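Local coordinates for protein CDP-6-deoxy-L-threo-D-glycero-4-hexulose-3-dehydrase (Yersinia pseudotuberculosis, PDB 3BCX) that probably removes the C-3 hydroxyl of a CDP-4-keto-6-deoxyhexose in deoxysugar biosynthesis, as a DegT/DnrJ/EryC1-family enzyme of aspartate aminotransferase fold, at residues I331-A336 against F345-T350. Numbering follows the deposited sequence.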
loop_
_atom_site.group_PDB
_atom_site.type_symbol
_atom_site.label_atom_id
_atom_site.label_comp_id
_atom_site.label_asym_id
_atom_site.label_seq_id
_atom_site.Cartn_x
_atom_site.Cartn_y
_atom_site.Cartn_z
ATOM N N ILE A 331 32.982 -19.103 -14.452
ATOM C CA ILE A 331 32.077 -18.098 -13.911
ATOM C C ILE A 331 32.832 -16.954 -13.240
ATOM O O ILE A 331 33.902 -17.149 -12.656
ATOM C CB ILE A 331 31.110 -18.710 -12.881
ATOM C CG1 ILE A 331 31.888 -19.215 -11.660
ATOM C CG2 ILE A 331 30.323 -19.844 -13.519
ATOM C CD1 ILE A 331 31.009 -19.828 -10.572
ATOM N N GLU A 332 32.269 -15.755 -13.338
ATOM C CA GLU A 332 32.868 -14.581 -12.729
ATOM C C GLU A 332 32.221 -14.376 -11.368
ATOM O O GLU A 332 30.998 -14.277 -11.256
ATOM C CB GLU A 332 32.645 -13.366 -13.624
ATOM C CG GLU A 332 33.439 -13.438 -14.906
ATOM C CD GLU A 332 32.984 -12.434 -15.940
ATOM O OE1 GLU A 332 32.598 -11.309 -15.551
ATOM O OE2 GLU A 332 33.034 -12.765 -17.143
ATOM N N LEU A 333 33.054 -14.332 -10.334
ATOM C CA LEU A 333 32.591 -14.165 -8.968
ATOM C C LEU A 333 32.367 -12.694 -8.627
ATOM O O LEU A 333 33.021 -11.808 -9.179
ATOM C CB LEU A 333 33.601 -14.798 -8.006
ATOM C CG LEU A 333 33.828 -16.301 -8.218
ATOM C CD1 LEU A 333 34.939 -16.799 -7.299
ATOM C CD2 LEU A 333 32.535 -17.051 -7.946
ATOM N N PRO A 334 31.431 -12.422 -7.705
ATOM C CA PRO A 334 31.079 -11.071 -7.263
ATOM C C PRO A 334 32.173 -10.321 -6.512
ATOM O O PRO A 334 32.960 -10.910 -5.770
ATOM C CB PRO A 334 29.840 -11.308 -6.406
ATOM C CG PRO A 334 30.129 -12.637 -5.788
ATOM C CD PRO A 334 30.672 -13.435 -6.949
ATOM N N GLU A 335 32.204 -9.008 -6.715
ATOM C CA GLU A 335 33.180 -8.143 -6.072
ATOM C C GLU A 335 32.526 -6.914 -5.459
ATOM O O GLU A 335 31.794 -6.181 -6.130
ATOM C CB GLU A 335 34.235 -7.703 -7.084
ATOM C CG GLU A 335 35.405 -8.651 -7.208
ATOM C CD GLU A 335 36.205 -8.418 -8.475
ATOM O OE1 GLU A 335 36.299 -7.250 -8.914
ATOM O OE2 GLU A 335 36.748 -9.402 -9.027
ATOM N N ALA A 336 32.792 -6.697 -4.174
ATOM C CA ALA A 336 32.249 -5.544 -3.468
ATOM C C ALA A 336 32.809 -4.278 -4.107
ATOM O O ALA A 336 33.928 -4.274 -4.618
ATOM C CB ALA A 336 32.637 -5.606 -1.998
ATOM N N PHE A 345 22.723 -9.131 -0.165
ATOM C CA PHE A 345 21.342 -9.594 -0.215
ATOM C C PHE A 345 21.353 -10.989 -0.841
ATOM O O PHE A 345 20.576 -11.874 -0.461
ATOM C CB PHE A 345 20.528 -8.616 -1.072
ATOM C CG PHE A 345 19.085 -8.994 -1.244
ATOM C CD1 PHE A 345 18.704 -9.915 -2.210
ATOM C CD2 PHE A 345 18.100 -8.404 -0.453
ATOM C CE1 PHE A 345 17.361 -10.246 -2.392
ATOM C CE2 PHE A 345 16.754 -8.727 -0.622
ATOM C CZ PHE A 345 16.382 -9.649 -1.596
ATOM N N GLY A 346 22.257 -11.168 -1.803
ATOM C CA GLY A 346 22.398 -12.432 -2.498
ATOM C C GLY A 346 23.789 -12.543 -3.092
ATOM O O GLY A 346 24.603 -11.629 -2.951
ATOM N N PHE A 347 24.068 -13.654 -3.761
ATOM C CA PHE A 347 25.385 -13.877 -4.356
ATOM C C PHE A 347 25.281 -13.893 -5.887
ATOM O O PHE A 347 24.914 -14.911 -6.476
ATOM C CB PHE A 347 25.936 -15.215 -3.864
ATOM C CG PHE A 347 27.417 -15.364 -4.031
ATOM C CD1 PHE A 347 28.293 -14.834 -3.082
ATOM C CD2 PHE A 347 27.942 -16.077 -5.112
ATOM C CE1 PHE A 347 29.673 -15.016 -3.198
ATOM C CE2 PHE A 347 29.318 -16.268 -5.243
ATOM C CZ PHE A 347 30.188 -15.737 -4.283
ATOM N N PRO A 348 25.607 -12.768 -6.542
ATOM C CA PRO A 348 25.546 -12.649 -8.005
ATOM C C PRO A 348 26.716 -13.289 -8.758
ATOM O O PRO A 348 27.883 -13.018 -8.471
ATOM C CB PRO A 348 25.475 -11.141 -8.217
ATOM C CG PRO A 348 26.355 -10.624 -7.111
ATOM C CD PRO A 348 25.948 -11.473 -5.922
ATOM N N ILE A 349 26.378 -14.129 -9.733
ATOM C CA ILE A 349 27.361 -14.834 -10.554
ATOM C C ILE A 349 27.037 -14.666 -12.033
ATOM O O ILE A 349 25.870 -14.676 -12.424
ATOM C CB ILE A 349 27.352 -16.346 -10.259
ATOM C CG1 ILE A 349 27.566 -16.592 -8.765
ATOM C CG2 ILE A 349 28.445 -17.049 -11.084
ATOM C CD1 ILE A 349 27.458 -18.055 -8.368
ATOM N N THR A 350 28.073 -14.519 -12.854
ATOM C CA THR A 350 27.888 -14.382 -14.295
ATOM C C THR A 350 28.591 -15.539 -15.011
ATOM O O THR A 350 29.806 -15.704 -14.890
ATOM C CB THR A 350 28.459 -13.035 -14.823
ATOM O OG1 THR A 350 27.726 -11.945 -14.254
ATOM C CG2 THR A 350 28.340 -12.960 -16.332
HETATM O O HOH W 1 29.756 -11.990 -10.006
#
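Glu332 and Thr350 form the antiparallel bridge that joins edge strand 331-332 to central strand 347-351 in the small three-stranded sheet of this aspartate aminotransferase-fold chain. They are a hydrogen-bonded pair. Glu332 N gives a nearly straight bond to Thr350 O at 2.9 Å, with 173° at the hydrogen. The return bond from Thr350 N to Glu332 O is weak, at 3.3 Å. The Thr350 carbonyl also receives a CA-H...O contact from Ile331.

Past the bridge the chains draw apart, and a water fills in for direct pairing. It donates to Glu332 O and, at 2.6 Å, to Pro348 O. That carbonyl also lies against the Pro334 ring, 3.2 Å from Pro334 CD.

The side chains of Glu332 and Thr350 share one face of the sheet. Their polar ends have other partners: Arg403 forms a salt bridge with Glu332 OE2, and Tyr144 and Thr408 bond Thr350 OG1. Ile331 and Ile349 lie on the other face, where Phe429 of helix 419-432 touches both. Ile349 CG2 stands anti to its own backbone N (CG1 is at chi1 -55°). This methyl meets Ile331 CB at 3.6 Å and also touches Ile331 CD1, the two side chains crossing at a slant.

Phe347 presents one ring face to Pro334, the two side chains crossing at about a right angle, near Phe317 and Leu320 of helix 293-323. With CG anti to the backbone N (chi1 -161°), its ring end comes nearer to 331-334 and reaches Pro334. Leu333 CD2 reaches the ring edge. Pro334 CB packs on Pro348 CG at 3.6 Å. In the CH-pi contact, Pro334 CG sits over one face of the Phe347 ring, 3.6 Å from its centroid and displaced toward CZ.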